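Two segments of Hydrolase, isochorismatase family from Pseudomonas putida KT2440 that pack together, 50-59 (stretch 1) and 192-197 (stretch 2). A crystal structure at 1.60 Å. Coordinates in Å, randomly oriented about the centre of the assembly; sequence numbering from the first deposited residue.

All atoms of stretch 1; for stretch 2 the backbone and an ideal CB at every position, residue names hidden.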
# COMPACT_ATOMS: atom_id res chain seq x y z
N ALA A 50 -23.23 -7.13 3.16
CA ALA A 50 -23.99 -7.53 4.33
C ALA A 50 -23.19 -7.23 5.61
O ALA A 50 -23.75 -6.80 6.62
CB ALA A 50 -24.37 -9.00 4.25
N ASN A 51 -21.87 -7.42 5.56
CA ASN A 51 -21.02 -7.13 6.74
C ASN A 51 -20.84 -5.65 7.02
O ASN A 51 -20.86 -5.25 8.17
CB ASN A 51 -19.71 -7.89 6.69
CG ASN A 51 -19.87 -9.35 7.07
OD1 ASN A 51 -20.66 -9.70 7.96
ND2 ASN A 51 -19.09 -10.21 6.44
N ILE A 52 -20.76 -4.82 5.97
CA ILE A 52 -20.72 -3.38 6.18
C ILE A 52 -22.04 -2.96 6.87
O ILE A 52 -22.07 -2.16 7.80
CB ILE A 52 -20.43 -2.61 4.86
CG1 ILE A 52 -19.02 -2.93 4.37
CG2 ILE A 52 -20.58 -1.13 5.13
CD1 ILE A 52 -18.67 -2.40 3.01
N ALA A 53 -23.16 -3.54 6.43
CA ALA A 53 -24.43 -3.20 6.99
C ALA A 53 -24.47 -3.58 8.46
O ALA A 53 -24.97 -2.84 9.27
CB ALA A 53 -25.56 -3.84 6.21
N ARG A 54 -23.88 -4.74 8.80
CA ARG A 54 -23.79 -5.16 10.20
C ARG A 54 -22.96 -4.19 11.02
O ARG A 54 -23.35 -3.86 12.15
CB ARG A 54 -23.24 -6.58 10.34
CG ARG A 54 -24.15 -7.62 9.75
CD ARG A 54 -23.61 -9.03 9.87
NE ARG A 54 -24.58 -9.97 9.30
CZ ARG A 54 -24.43 -10.68 8.18
NH1 ARG A 54 -23.32 -10.64 7.46
NH2 ARG A 54 -25.40 -11.50 7.79
N LEU A 55 -21.84 -3.73 10.47
CA LEU A 55 -20.99 -2.80 11.20
C LEU A 55 -21.72 -1.49 11.37
O LEU A 55 -21.69 -0.91 12.46
CB LEU A 55 -19.68 -2.54 10.45
CG LEU A 55 -18.68 -3.71 10.38
CD1 LEU A 55 -17.62 -3.43 9.34
CD2 LEU A 55 -18.07 -3.99 11.76
N LEU A 56 -22.38 -1.02 10.32
CA LEU A 56 -23.16 0.22 10.43
C LEU A 56 -24.25 0.15 11.47
O LEU A 56 -24.44 1.07 12.28
CB LEU A 56 -23.84 0.53 9.11
CG LEU A 56 -23.04 1.28 8.10
CD1 LEU A 56 -23.87 1.35 6.84
CD2 LEU A 56 -22.75 2.70 8.64
N ASP A 57 -24.97 -0.96 11.47
CA ASP A 57 -26.03 -1.19 12.44
C ASP A 57 -25.47 -1.07 13.84
O ASP A 57 -26.03 -0.36 14.67
CB ASP A 57 -26.67 -2.57 12.21
CG ASP A 57 -27.81 -2.86 13.17
OD1 ASP A 57 -28.72 -2.01 13.31
OD2 ASP A 57 -27.80 -3.95 13.79
N ALA A 58 -24.38 -1.80 14.11
CA ALA A 58 -23.72 -1.83 15.43
C ALA A 58 -23.18 -0.49 15.85
O ALA A 58 -23.33 -0.11 17.00
CB ALA A 58 -22.64 -2.90 15.49
N ALA A 59 -22.52 0.22 14.94
CA ALA A 59 -22.05 1.55 15.21
C ALA A 59 -23.16 2.53 15.55
O ALA A 59 -23.01 3.37 16.44
CB ALA A 59 -21.24 2.07 14.03
N UNK A 192 -12.43 -10.35 11.54
CA UNK A 192 -13.73 -10.52 10.91
C UNK A 192 -14.82 -9.70 11.63
O UNK A 192 -14.71 -9.35 12.81
CB UNK A 192 -14.11 -12.00 10.89
N UNK A 193 -15.86 -9.36 10.87
CA UNK A 193 -16.95 -8.54 11.33
C UNK A 193 -17.51 -9.06 12.66
O UNK A 193 -17.80 -8.28 13.57
CB UNK A 193 -18.05 -8.49 10.27
N UNK A 194 -17.67 -10.38 12.73
CA UNK A 194 -18.31 -11.03 13.89
C UNK A 194 -17.56 -10.76 15.19
O UNK A 194 -18.16 -10.72 16.26
CB UNK A 194 -18.40 -12.54 13.66
N UNK A 195 -16.26 -10.52 15.10
CA UNK A 195 -15.46 -10.23 16.29
C UNK A 195 -15.66 -8.80 16.84
O UNK A 195 -15.15 -8.50 17.90
CB UNK A 195 -13.98 -10.45 15.96
N UNK A 196 -16.37 -7.94 16.12
CA UNK A 196 -16.48 -6.51 16.47
C UNK A 196 -17.88 -6.10 16.91
O UNK A 196 -18.05 -5.07 17.55
CB UNK A 196 -16.06 -5.65 15.27
N UNK A 197 -18.88 -6.91 16.56
CA UNK A 197 -20.29 -6.54 16.72
C UNK A 197 -21.02 -7.32 17.82
O UNK A 197 -20.47 -8.23 18.44
OXT UNK A 197 -22.21 -7.05 18.05
CB UNK A 197 -21.02 -6.75 15.39

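Stretch 1 is a helix, and the side it turns to stretch 2 carries Asn-51, Arg-54, Leu-55 and Ala-58. Asn-51 OD1 already accepts a hydrogen bond from Arg-54 NH1 at 2.9 Å. Stretch 2 ends in a carboxylate at 197.

Position 192 has phi/psi of -83/154, an extended conformation. Its CB points sideways, and nothing of stretch 1 lies within 5.5 Å of it. The helix therefore sets little limit on the residue. The phi value is one that proline tolerates, among many others. The deposited residue is Pro-192. Its ring makes no contact with the helix. Its carbonyl O accepts the backbone N of position 195 at 3.0 Å, at the start of the 3-10 segment.

Position 193 is different. Its CB points toward the helix, 3.7 Å from Asn-51 OD1 and 4.7 Å from Leu-55 CD2. One side offers a polar amide, the other a leucine methyl. There is little depth here, so a small or beta-branched side chain suits best. Serine, threonine, valine or alanine could all be considered, and threonine matches the mixed surroundings. The residue is Thr-193, chi1 in the m well. Its OG1 lies 3.2 Å from Asn-51 CB; this is a close packing contact, and OG1 finds its hydrogen bond elsewhere in the structure. The methyl CG2 reaches between two residues, 4.1 Å from Arg-54 CB and 4.2 Å from Leu-55 CG. It thus packs on the aliphatic part of the arginine, whose end leads away.

Position 194 continues the 3-10 segment with its CB sideways and no atom of stretch 1 within 5.5 Å. Almost any residue that accepts helical angles would fit. It is Ala-194, which does not touch the helix.

Position 195 is also out of reach of stretch 1. A small polar residue could serve the local turn. Ser-195, chi1 p, does this: its OG donates to Pro-192 O at 2.7 Å.

Position 196 points its CB toward the helix, 4.4 Å from Leu-55 CD2. That neighbour is a methyl, so an apolar residue is favoured, though the contact is slight and does not fix its size. The residue is Leu-196. Its CB and its CD1 both lie 4.4 Å from Leu-55 CD2, so one branch of the side chain stays beside the leucine while its CD2 turns farther from it. Its backbone N donates to Thr-193 O at 2.9 Å.

Position 197 points its CB toward stretch 1, 4.2 Å from Ala-58 CB and 4.9 Å from Arg-54 O. Ala-58 is small and leaves room, and Leu-55 CD2 lies 5.4 Å from the same CB. Valine, isoleucine or leucine would suit this apolar surface. The deposited residue is Ile-197, chi1 p and chi2 t. Its CG2 sits 3.7 Å from Ala-58 CB and 4.0 Å from Leu-55 CD2. The other branch carries CD1 to 4.3 Å from Arg-54 CB. No hydrogen bond joins the two stretches, so the fit rests on side-chain packing.

Stretch 2 (192-197) PTASLI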
# COMPACT_ATOMS: atom_id res chain seq x y z
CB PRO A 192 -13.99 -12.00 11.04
CG PRO A 192 -13.27 -12.41 12.27
CD PRO A 192 -12.10 -11.48 12.44
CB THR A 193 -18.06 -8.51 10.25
OG1 THR A 193 -17.58 -7.88 9.05
CG2 THR A 193 -19.33 -7.80 10.68
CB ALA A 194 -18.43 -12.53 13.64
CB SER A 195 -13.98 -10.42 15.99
OG SER A 195 -13.46 -9.32 15.24
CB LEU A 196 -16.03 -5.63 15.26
CG LEU A 196 -14.54 -5.75 14.92
CD1 LEU A 196 -14.23 -5.21 13.53
CD2 LEU A 196 -13.67 -5.04 15.94
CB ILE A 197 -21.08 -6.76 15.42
CG1 ILE A 197 -20.96 -8.22 14.95
CG2 ILE A 197 -20.61 -5.78 14.35
CD1 ILE A 197 -22.01 -8.63 13.94
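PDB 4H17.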